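Long-range contacts in putative phosphohistidine phosphatase SixA (Agrobacterium tumefaciens, PDB 2RFL), which probably removes phosphate from phosphohistidine in proteins, as a member of the histidine phosphatase superfamily: residues A45-A49 / A72-F77; L59-R65 / E88-A92; S138-T142 / D165-P169. All coordinates share one frame; numbering follows the deposited sequence.

The three contacts hold different parts of an alpha-beta-alpha sandwich together. Interaction 1 joins helices 35-51 and 64-77. Interaction 2 lies at the start of helix 64-77, so the two share that helix although their centres are about 19 Å apart. Interaction 3 is at the end of edge strand 162-167, on the opposite side of the chain's centre from interaction 2, with nearest atoms about 7 Å apart. It touches interaction 1 where L47 CB meets L167 CD1 at 3.9 Å. By analogy with other histidine phosphatases, R15, H16, R65 and H115 probably line the phosphate pocket; interaction 2 contains R65, and interaction 3 reaches R15 through the carbonyl oxygen of F140.

Interaction 1: A45-A49 / A72-F77; sequences ADLAA and AWQRAF
A45 and A48 pack against the indole of W73, so two methyl groups of helix 35-51 meet the larger of the two aromatic side chains of 72-77. W73 has CG beside its own backbone N and anti to the carbonyl carbon (chi1 -69°), which swings the indole across to the neighbouring helix. A45 CB then sits over the five-membered ring, 3.9 Å from its centroid and almost on the ring normal, a CH-pi contact. Further along the indole, A48 CB approaches the outer rim of the six-membered ring obliquely, 3.4 Å from W73 CH2.

F77, one turn further along the helix, takes the same first torsion (chi1 -76°) and lays its ring beside A48 and A49. A48 reaches the ring obliquely, its C lying 3.8 Å from F77 CZ. A49 lies on the F77 side too, but the modelled approach of its methyl to the ring is too close to be real, so that contact is doubtful.

Beside the aromatics, A45 and A76 meet methyl to methyl where the backbones come close, and alanine suits such places. A45 CB meets A76 CB at 3.8 Å, and the CA atoms of A45 and W73 are 5.3 Å apart. The segment axes approach to 8.8 Å with an angle of 41° between their directions. At the exposed border D46 bends back so that OD1 lies 3.9 Å from A76 CB, its carboxylate remaining at the solvent side. Beyond the two segments, Y53 and R54 of the following loop touch A48 and F77.

No hydrogen bond or salt bridge crosses the interface. Cohesion therefore comes from dispersion and from the CH-pi contact of A45 over W73, whose strength depends on close complementary shape: rings and methyls of 72-77 against the methyls of 45-49.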
ATOM      1  N   ALA A  45      -1.323   9.050  -5.673  1.00 41.12           N
ATOM      2  CA  ALA A  45      -1.130   8.467  -7.019  1.00 41.40           C
ATOM      3  C   ALA A  45      -0.293   9.393  -7.936  1.00 42.85           C
ATOM      4  O   ALA A  45       0.767   9.003  -8.350  1.00 42.30           O
ATOM      5  CB  ALA A  45      -2.448   8.102  -7.639  1.00 40.32           C
ATOM      6  N   ASP A  46      -0.734  10.633  -8.171  1.00 45.32           N
ATOM      7  CA  ASP A  46       0.035  11.652  -8.936  1.00 48.19           C
ATOM      8  C   ASP A  46       1.474  11.969  -8.499  1.00 49.24           C
ATOM      9  O   ASP A  46       2.359  12.142  -9.337  1.00 48.83           O
ATOM     10  CB  ASP A  46      -0.746  12.963  -9.022  1.00 48.74           C
ATOM     11  CG  ASP A  46      -1.740  12.967 -10.150  1.00 49.31           C
ATOM     12  OD1 ASP A  46      -1.742  11.981 -10.921  1.00 46.29           O
ATOM     13  OD2 ASP A  46      -2.513  13.952 -10.263  1.00 50.65           O
ATOM     14  N   LEU A  47       1.679  12.093  -7.195  1.00 50.70           N
ATOM     15  CA  LEU A  47       3.004  12.250  -6.640  1.00 53.11           C
ATOM     16  C   LEU A  47       3.840  11.056  -7.106  1.00 54.60           C
ATOM     17  O   LEU A  47       4.994  11.223  -7.460  1.00 54.89           O
ATOM     18  CB  LEU A  47       2.938  12.350  -5.098  1.00 52.44           C
ATOM     19  CG  LEU A  47       3.735  13.369  -4.254  1.00 51.68           C
ATOM     20  CD1 LEU A  47       4.377  14.426  -5.110  1.00 56.91           C
ATOM     21  CD2 LEU A  47       2.870  14.063  -3.200  1.00 46.81           C
ATOM     22  N   ALA A  48       3.223   9.874  -7.170  1.00 56.58           N
ATOM     23  CA  ALA A  48       3.931   8.601  -7.404  1.00 58.53           C
ATOM     24  C   ALA A  48       4.557   8.469  -8.793  1.00 60.61           C
ATOM     25  O   ALA A  48       5.768   8.353  -8.903  1.00 60.74           O
ATOM     26  CB  ALA A  48       3.020   7.415  -7.102  1.00 57.08           C
ATOM     27  N   ALA A  49       3.733   8.506  -9.839  1.00 63.49           N
ATOM     28  CA  ALA A  49       4.192   8.493 -11.229  1.00 66.47           C
ATOM     29  C   ALA A  49       5.068   9.684 -11.539  1.00 68.69           C
ATOM     30  O   ALA A  49       5.596   9.813 -12.652  1.00 69.56           O
ATOM     31  CB  ALA A  49       3.009   8.493 -12.157  1.00 67.16           C
ATOM     32  N   ALA A  72      -7.518   4.753  -8.628  1.00 42.49           N
ATOM     33  CA  ALA A  72      -6.800   6.024  -8.776  1.00 43.84           C
ATOM     34  C   ALA A  72      -5.441   5.822  -9.465  1.00 44.04           C
ATOM     35  O   ALA A  72      -5.137   6.491 -10.408  1.00 44.06           O
ATOM     36  CB  ALA A  72      -6.679   6.758  -7.461  1.00 43.33           C
ATOM     37  N   TRP A  73      -4.657   4.856  -8.996  1.00 45.09           N
ATOM     38  CA  TRP A  73      -3.376   4.469  -9.608  1.00 45.48           C
ATOM     39  C   TRP A  73      -3.383   4.062 -11.079  1.00 46.93           C
ATOM     40  O   TRP A  73      -2.494   4.498 -11.813  1.00 46.91           O
ATOM     41  CB  TRP A  73      -2.721   3.395  -8.776  1.00 43.84           C
ATOM     42  CG  TRP A  73      -2.286   3.968  -7.470  1.00 42.66           C
ATOM     43  CD1 TRP A  73      -3.094   4.416  -6.454  1.00 40.18           C
ATOM     44  CD2 TRP A  73      -0.940   4.209  -7.051  1.00 38.63           C
ATOM     45  NE1 TRP A  73      -2.326   4.900  -5.427  1.00 39.79           N
ATOM     46  CE2 TRP A  73      -1.003   4.783  -5.762  1.00 38.01           C
ATOM     47  CE3 TRP A  73       0.312   3.989  -7.638  1.00 36.06           C
ATOM     48  CZ2 TRP A  73       0.143   5.123  -5.031  1.00 39.64           C
ATOM     49  CZ3 TRP A  73       1.446   4.327  -6.921  1.00 37.54           C
ATOM     50  CH2 TRP A  73       1.357   4.883  -5.621  1.00 38.60           C
ATOM     51  N   GLN A  74      -4.351   3.235 -11.501  1.00 47.76           N
ATOM     52  CA  GLN A  74      -4.585   2.948 -12.930  1.00 49.37           C
ATOM     53  C   GLN A  74      -4.688   4.228 -13.763  1.00 50.31           C
ATOM     54  O   GLN A  74      -4.240   4.273 -14.896  1.00 50.29           O
ATOM     55  CB  GLN A  74      -5.861   2.135 -13.117  1.00 49.37           C
ATOM     56  CG  GLN A  74      -5.733   0.627 -12.880  1.00 49.43           C
ATOM     57  CD  GLN A  74      -7.091  -0.077 -12.944  1.00 51.37           C
ATOM     58  OE1 GLN A  74      -7.887  -0.029 -11.987  1.00 52.92           O
ATOM     59  NE2 GLN A  74      -7.368  -0.724 -14.070  1.00 50.52           N
ATOM     60  N   ARG A  75      -5.283   5.255 -13.160  1.00 51.60           N
ATOM     61  CA  ARG A  75      -5.526   6.565 -13.744  1.00 53.35           C
ATOM     62  C   ARG A  75      -4.240   7.347 -13.872  1.00 54.06           C
ATOM     63  O   ARG A  75      -3.924   7.830 -14.942  1.00 54.15           O
ATOM     64  CB  ARG A  75      -6.461   7.357 -12.843  1.00 53.35           C
ATOM     65  CG  ARG A  75      -7.540   8.114 -13.564  1.00 56.59           C
ATOM     66  CD  ARG A  75      -8.871   7.421 -13.374  1.00 58.31           C
ATOM     67  NE  ARG A  75      -9.284   7.494 -11.981  1.00 57.88           N
ATOM     68  CZ  ARG A  75     -10.237   6.756 -11.433  1.00 58.43           C
ATOM     69  NH1 ARG A  75     -10.518   6.912 -10.152  1.00 58.35           N
ATOM     70  NH2 ARG A  75     -10.897   5.863 -12.154  1.00 58.45           N
ATOM     71  N   ALA A  76      -3.501   7.478 -12.772  1.00 54.48           N
ATOM     72  CA  ALA A  76      -2.247   8.206 -12.760  1.00 55.75           C
ATOM     73  C   ALA A  76      -1.298   7.669 -13.818  1.00 57.12           C
ATOM     74  O   ALA A  76      -0.508   8.403 -14.391  1.00 56.81           O
ATOM     75  CB  ALA A  76      -1.613   8.157 -11.382  1.00 54.32           C
ATOM     76  N   PHE A  77      -1.387   6.367 -14.071  1.00 57.96           N
ATOM     77  CA  PHE A  77      -0.347   5.657 -14.807  1.00 58.39           C
ATOM     78  C   PHE A  77      -0.877   5.128 -16.135  1.00 58.66           C
ATOM     79  O   PHE A  77      -0.105   4.808 -17.039  1.00 58.69           O
ATOM     80  CB  PHE A  77       0.212   4.507 -13.967  1.00 58.15           C
ATOM     81  CG  PHE A  77       1.138   4.950 -12.872  1.00 57.26           C
ATOM     82  CD1 PHE A  77       0.645   5.285 -11.622  1.00 56.84           C
ATOM     83  CD2 PHE A  77       2.503   5.032 -13.092  1.00 55.26           C
ATOM     84  CE1 PHE A  77       1.495   5.694 -10.612  1.00 53.00           C
ATOM     85  CE2 PHE A  77       3.359   5.439 -12.085  1.00 53.89           C
ATOM     86  CZ  PHE A  77       2.854   5.771 -10.844  1.00 53.22           C
TER

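Interaction 2: L59-R65 / E88-A92; sequences LSSTAAR and EMYNA
Y90 reaches along the turn 61-65, and its side chain can be followed contact by contact. With CG anti to the backbone N (chi1 174°), CB comes first and lies 3.3 Å from S61 OG. Next, CD1 meets A63 CB at 3.9 Å, a small methyl that lets the ring lie close to the backbone. CE1 is 3.6 Å from R65 NH2. Because NH2 lies at the edge, in the ring plane, and not over a face, this is not a cation-pi contact; the guanidinium plane is turned 80° to the ring. At the tip, OH is hydrogen-bonded to D28 OD2, the same oxygen that forms a salt bridge with R65 NH2.

S61 suits its place through its hydroxyl. In the conformer described, OG accepts from A63 N at 3.0 Å, closing an ST turn just before helix 64-77, and is also hydrogen-bonded to H115 NE2; a second conformer makes this less certain. Behind Y90, selenomethionine M89 lays its SE against the backbone of L59 and S60, 3.6 Å from L59 O, and its CB packs on S61.

The polar groups of R65, Y90 and S61 thus find partners in D28 and H115. D28 links guanidinium and phenol, and Y90 borders NH2, which probably helps fix the orientation of R65, consistent with its place in the probable phosphate-binding pocket.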
ATOM      1  N   LEU A  59      -1.237  -5.839  -5.724  1.00 24.51           N
ATOM      2  CA  LEU A  59      -2.112  -6.741  -4.940  1.00 23.39           C
ATOM      3  C   LEU A  59      -2.986  -5.948  -3.975  1.00 24.00           C
ATOM      4  O   LEU A  59      -2.503  -5.198  -3.140  1.00 23.32           O
ATOM      5  CB  LEU A  59      -1.300  -7.768  -4.165  1.00 23.55           C
ATOM      6  CG  LEU A  59      -0.324  -8.667  -4.918  1.00 24.16           C
ATOM      7  CD1 LEU A  59       0.487  -9.622  -4.033  1.00 19.16           C
ATOM      8  CD2 LEU A  59      -1.115  -9.376  -6.015  1.00 23.59           C
ATOM      9  N   SER A  60      -4.291  -6.083  -4.112  1.00 25.47           N
ATOM     10  CA  SER A  60      -5.229  -5.234  -3.362  1.00 25.43           C
ATOM     11  C   SER A  60      -6.315  -6.061  -2.718  1.00 25.68           C
ATOM     12  O   SER A  60      -6.710  -7.070  -3.272  1.00 25.39           O
ATOM     13  CB  SER A  60      -5.903  -4.224  -4.294  1.00 25.51           C
ATOM     14  OG  SER A  60      -6.931  -3.450  -3.650  1.00 21.09           O
ATOM     15  N   SER A  61      -6.796  -5.605  -1.559  0.50 24.87           N
ATOM     16  CA  SER A  61      -8.080  -6.013  -1.012  0.50 23.90           C
ATOM     17  C   SER A  61      -9.180  -5.879  -2.086  0.50 25.29           C
ATOM     18  O   SER A  61      -9.130  -5.020  -3.000  0.50 24.64           O
ATOM     19  CB  SER A  61      -8.428  -5.158   0.238  0.50 24.25           C
ATOM     20  OG  SER A  61      -9.698  -5.439   0.852  0.50 16.25           O
ATOM     21  N   THR A  62     -10.181  -6.731  -1.959  1.00 25.65           N
ATOM     22  CA  THR A  62     -11.328  -6.635  -2.772  1.00 25.91           C
ATOM     23  C   THR A  62     -12.267  -5.582  -2.200  1.00 27.71           C
ATOM     24  O   THR A  62     -13.218  -5.218  -2.881  1.00 27.76           O
ATOM     25  CB  THR A  62     -12.030  -8.000  -2.845  1.00 25.77           C
ATOM     26  OG1 THR A  62     -12.044  -8.570  -1.537  1.00 22.83           O
ATOM     27  CG2 THR A  62     -11.275  -8.910  -3.760  1.00 21.26           C
ATOM     28  N   ALA A  63     -12.017  -5.099  -0.957  1.00 28.62           N
ATOM     29  CA  ALA A  63     -12.985  -4.177  -0.303  1.00 30.18           C
ATOM     30  C   ALA A  63     -13.143  -2.925  -1.149  1.00 30.44           C
ATOM     31  O   ALA A  63     -12.164  -2.338  -1.555  1.00 29.36           O
ATOM     32  CB  ALA A  63     -12.582  -3.824   1.113  1.00 29.32           C
ATOM     33  N   ALA A  64     -14.374  -2.529  -1.433  1.00 32.40           N
ATOM     34  CA  ALA A  64     -14.575  -1.391  -2.301  1.00 33.61           C
ATOM     35  C   ALA A  64     -13.523  -0.267  -2.053  1.00 34.86           C
ATOM     36  O   ALA A  64     -12.846   0.143  -3.002  1.00 34.80           O
ATOM     37  CB  ALA A  64     -15.926  -0.903  -2.180  1.00 34.76           C
ATOM     38  N   ARG A  65     -13.344   0.185  -0.802  1.00 34.54           N
ATOM     39  CA  ARG A  65     -12.416   1.280  -0.509  1.00 34.07           C
ATOM     40  C   ARG A  65     -10.984   1.005  -0.980  1.00 34.11           C
ATOM     41  O   ARG A  65     -10.178   1.922  -1.095  1.00 34.29           O
ATOM     42  CB  ARG A  65     -12.424   1.673   0.980  1.00 34.17           C
ATOM     43  CG  ARG A  65     -11.635   0.744   1.948  1.00 30.69           C
ATOM     44  CD  ARG A  65     -11.872   1.210   3.448  1.00 29.70           C
ATOM     45  NE  ARG A  65     -11.714   0.179   4.503  1.00 27.64           N
ATOM     46  CZ  ARG A  65     -12.644  -0.731   4.835  1.00 27.98           C
ATOM     47  NH1 ARG A  65     -13.830  -0.804   4.210  1.00 24.94           N
ATOM     48  NH2 ARG A  65     -12.388  -1.591   5.815  1.00 30.58           N
ATOM     49  N   GLU A  88      -8.894 -12.159   0.900  1.00 48.39           N
ATOM     50  CA  GLU A  88      -8.189 -12.444   2.154  1.00 49.17           C
ATOM     51  C   GLU A  88      -7.216 -11.330   2.642  1.00 48.41           C
ATOM     52  O   GLU A  88      -6.572 -11.452   3.690  1.00 47.47           O
ATOM     53  CB  GLU A  88      -7.477 -13.787   2.018  1.00 49.71           C
ATOM     54  CG  GLU A  88      -7.329 -14.562   3.316  1.00 52.53           C
ATOM     55  CD  GLU A  88      -8.546 -15.382   3.668  1.00 56.45           C
ATOM     56  OE1 GLU A  88      -9.648 -15.064   3.165  1.00 60.75           O
ATOM     57  OE2 GLU A  88      -8.413 -16.346   4.455  1.00 56.72           O
HETATM   58  N   MSE A  89      -7.128 -10.255   1.865  1.00 48.11           N
HETATM   59  CA  MSE A  89      -6.431  -9.051   2.299  1.00 47.16           C
HETATM   60  C   MSE A  89      -7.345  -8.152   3.125  1.00 45.73           C
HETATM   61  O   MSE A  89      -6.882  -7.227   3.792  1.00 45.44           O
HETATM   62  CB  MSE A  89      -5.889  -8.282   1.091  1.00 46.37           C
HETATM   63  CG  MSE A  89      -4.524  -8.755   0.617  1.00 47.51           C
HETATM   64 SE   MSE A  89      -3.779  -7.618  -0.782  1.00 53.11          SE
HETATM   65  CE  MSE A  89      -2.810  -6.352   0.341  1.00 47.14           C
ATOM     66  N   TYR A  90      -8.643  -8.432   3.076  1.00 45.16           N
ATOM     67  CA  TYR A  90      -9.601  -7.778   3.959  1.00 44.40           C
ATOM     68  C   TYR A  90      -9.883  -8.627   5.194  1.00 45.70           C
ATOM     69  O   TYR A  90     -10.183  -9.817   5.085  1.00 46.49           O
ATOM     70  CB  TYR A  90     -10.904  -7.487   3.212  1.00 43.61           C
ATOM     71  CG  TYR A  90     -12.001  -6.928   4.090  1.00 39.06           C
ATOM     72  CD1 TYR A  90     -11.989  -5.599   4.490  1.00 35.78           C
ATOM     73  CD2 TYR A  90     -13.051  -7.732   4.519  1.00 34.06           C
ATOM     74  CE1 TYR A  90     -12.990  -5.085   5.292  1.00 33.74           C
ATOM     75  CE2 TYR A  90     -14.055  -7.226   5.322  1.00 32.85           C
ATOM     76  CZ  TYR A  90     -14.021  -5.903   5.705  1.00 34.33           C
ATOM     77  OH  TYR A  90     -15.019  -5.395   6.504  1.00 38.18           O
ATOM     78  N   ASN A  91      -9.784  -8.010   6.366  1.00 46.73           N
ATOM     79  CA  ASN A  91      -9.846  -8.742   7.625  1.00 48.38           C
ATOM     80  C   ASN A  91      -8.923  -9.956   7.631  1.00 47.73           C
ATOM     81  O   ASN A  91      -9.376 -11.091   7.782  1.00 47.25           O
ATOM     82  CB  ASN A  91     -11.283  -9.172   7.926  1.00 49.78           C
ATOM     83  CG  ASN A  91     -11.633  -9.052   9.396  1.00 52.78           C
ATOM     84  OD1 ASN A  91     -11.861  -7.954   9.904  1.00 56.07           O
ATOM     85  ND2 ASN A  91     -11.676 -10.184  10.088  1.00 49.73           N
ATOM     86  N   ALA A  92      -7.627  -9.709   7.467  1.00 46.59           N
ATOM     87  CA  ALA A  92      -6.662 -10.784   7.276  1.00 46.57           C
ATOM     88  C   ALA A  92      -6.471 -11.588   8.558  1.00 48.05           C
ATOM     89  O   ALA A  92      -6.512 -11.040   9.659  1.00 47.76           O
ATOM     90  CB  ALA A  92      -5.332 -10.222   6.797  1.00 44.34           C
TER

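Interaction 3: S138-T142 / D165-P169; sequences SGFPT and DFLAP
F166 pushes the edge of its ring into the face of F140, a T-shaped (edge-to-face) pair. The leading atom, F166 CZ, stands over the centre of the F140 ring at 3.9 Å above its plane; the planes are 69° apart and the centroids 5.2 Å. Both phenylalanines have CG anti to the backbone N, and in this setting the rings meet. F140 is the flat floor on which the F166 knob rests, and L123 of helix 118-127 touches both rings.

P141 fills the adjoining angle. Its rigid ring meets F166 CE1 through CD at 4.2 Å and A168 CB through CG, also at 4.2 Å, a compact ring between the F166 ring and the A168 methyl. At the far end P169 lays its CD against T142 O, at 4.1 Å. F140 is also tied down through its carbonyl oxygen, which accepts from R15 and N116.

Strand 162-167 is an outermost strand, antiparallel to 145-149, and here the loop before 145-149 folds back over its end. The contact thus packs that loop against the antiparallel side of the mixed sheet in this alpha-beta-alpha sandwich, the fold of the histidine phosphatase superfamily.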
ATOM      1  N   SER A 138       2.512   9.400  14.382  1.00 59.52           N
ATOM      2  CA  SER A 138       1.099   9.074  14.564  1.00 58.75           C
ATOM      3  C   SER A 138       0.590   7.883  13.741  1.00 56.95           C
ATOM      4  O   SER A 138      -0.613   7.737  13.529  1.00 56.97           O
ATOM      5  CB  SER A 138       0.239  10.318  14.336  1.00 59.35           C
ATOM      6  OG  SER A 138       0.624  10.977  13.152  1.00 58.11           O
ATOM      7  N   GLY A 139       1.494   7.022  13.292  1.00 54.86           N
ATOM      8  CA  GLY A 139       1.091   5.795  12.615  1.00 52.63           C
ATOM      9  C   GLY A 139       0.967   5.905  11.107  1.00 50.46           C
ATOM     10  O   GLY A 139       1.315   6.932  10.534  1.00 50.99           O
ATOM     11  N   PHE A 140       0.453   4.847  10.481  1.00 47.76           N
ATOM     12  CA  PHE A 140       0.431   4.686   9.016  1.00 44.76           C
ATOM     13  C   PHE A 140      -0.914   5.212   8.462  1.00 44.00           C
ATOM     14  O   PHE A 140      -1.957   4.533   8.573  1.00 43.62           O
ATOM     15  CB  PHE A 140       0.654   3.204   8.691  1.00 43.53           C
ATOM     16  CG  PHE A 140       1.087   2.918   7.291  1.00 40.00           C
ATOM     17  CD1 PHE A 140       0.367   3.393   6.194  1.00 38.52           C
ATOM     18  CD2 PHE A 140       2.200   2.112   7.060  1.00 37.69           C
ATOM     19  CE1 PHE A 140       0.741   3.110   4.876  1.00 35.24           C
ATOM     20  CE2 PHE A 140       2.596   1.814   5.751  1.00 37.24           C
ATOM     21  CZ  PHE A 140       1.844   2.332   4.646  1.00 36.69           C
ATOM     22  N   PRO A 141      -0.896   6.437   7.892  1.00 42.70           N
ATOM     23  CA  PRO A 141      -2.094   7.150   7.463  1.00 41.99           C
ATOM     24  C   PRO A 141      -2.763   6.591   6.175  1.00 41.36           C
ATOM     25  O   PRO A 141      -2.171   5.763   5.462  1.00 39.75           O
ATOM     26  CB  PRO A 141      -1.567   8.583   7.242  1.00 42.76           C
ATOM     27  CG  PRO A 141      -0.118   8.406   6.845  1.00 41.84           C
ATOM     28  CD  PRO A 141       0.343   7.206   7.616  1.00 42.83           C
ATOM     29  N   THR A 142      -3.988   7.048   5.902  1.00 41.05           N
ATOM     30  CA  THR A 142      -4.723   6.653   4.709  1.00 40.78           C
ATOM     31  C   THR A 142      -4.114   7.233   3.463  1.00 39.89           C
ATOM     32  O   THR A 142      -3.780   8.401   3.421  1.00 40.76           O
ATOM     33  CB  THR A 142      -6.194   7.105   4.714  1.00 41.51           C
ATOM     34  OG1 THR A 142      -6.276   8.533   4.886  1.00 40.55           O
ATOM     35  CG2 THR A 142      -6.995   6.338   5.759  1.00 41.38           C
ATOM     36  N   ASP A 165      11.645   6.285   0.871  1.00 45.54           N
ATOM     37  CA  ASP A 165      10.699   7.401   0.735  1.00 45.39           C
ATOM     38  C   ASP A 165       9.329   7.059   1.373  1.00 45.49           C
ATOM     39  O   ASP A 165       8.922   5.907   1.432  1.00 43.48           O
ATOM     40  CB  ASP A 165      10.518   7.765  -0.751  1.00 45.41           C
ATOM     41  CG  ASP A 165      10.045   9.217  -0.970  1.00 45.05           C
ATOM     42  OD1 ASP A 165       9.779   9.946   0.027  1.00 44.96           O
ATOM     43  OD2 ASP A 165       9.947   9.639  -2.150  1.00 40.23           O
ATOM     44  N   PHE A 166       8.618   8.074   1.851  1.00 47.23           N
ATOM     45  CA  PHE A 166       7.244   7.919   2.302  1.00 48.61           C
ATOM     46  C   PHE A 166       6.364   9.080   1.830  1.00 50.72           C
ATOM     47  O   PHE A 166       6.756  10.243   1.973  1.00 51.72           O
ATOM     48  CB  PHE A 166       7.185   7.794   3.825  1.00 47.87           C
ATOM     49  CG  PHE A 166       5.951   7.099   4.332  1.00 46.95           C
ATOM     50  CD1 PHE A 166       4.721   7.762   4.390  1.00 46.48           C
ATOM     51  CD2 PHE A 166       6.008   5.778   4.758  1.00 46.42           C
ATOM     52  CE1 PHE A 166       3.571   7.115   4.864  1.00 44.42           C
ATOM     53  CE2 PHE A 166       4.861   5.121   5.229  1.00 44.60           C
ATOM     54  CZ  PHE A 166       3.642   5.798   5.277  1.00 44.24           C
ATOM     55  N   LEU A 167       5.186   8.765   1.273  1.00 52.34           N
ATOM     56  CA  LEU A 167       4.205   9.787   0.900  1.00 54.76           C
ATOM     57  C   LEU A 167       2.968   9.828   1.801  1.00 55.99           C
ATOM     58  O   LEU A 167       2.329   8.816   2.027  1.00 55.57           O
ATOM     59  CB  LEU A 167       3.815   9.685  -0.588  1.00 54.86           C
ATOM     60  CG  LEU A 167       4.964   9.838  -1.604  1.00 55.38           C
ATOM     61  CD1 LEU A 167       4.572   9.530  -3.046  1.00 54.08           C
ATOM     62  CD2 LEU A 167       5.684  11.230  -1.509  1.00 59.44           C
ATOM     63  N   ALA A 168       2.681  11.006   2.346  1.00 58.57           N
ATOM     64  CA  ALA A 168       1.465  11.291   3.106  1.00 60.77           C
ATOM     65  C   ALA A 168       0.820  12.600   2.615  1.00 63.07           C
ATOM     66  O   ALA A 168       1.502  13.448   2.023  1.00 63.07           O
ATOM     67  CB  ALA A 168       1.772  11.382   4.575  1.00 60.81           C
ATOM     68  N   PRO A 169      -0.511  12.755   2.811  1.00 64.71           N
ATOM     69  CA  PRO A 169      -1.125  14.047   2.546  1.00 65.87           C
ATOM     70  C   PRO A 169      -0.983  14.992   3.733  1.00 66.66           C
ATOM     71  O   PRO A 169      -1.432  16.138   3.660  1.00 67.31           O
ATOM     72  CB  PRO A 169      -2.603  13.689   2.310  1.00 65.86           C
ATOM     73  CG  PRO A 169      -2.691  12.202   2.381  1.00 64.92           C
ATOM     74  CD  PRO A 169      -1.529  11.769   3.199  1.00 64.57           C
TER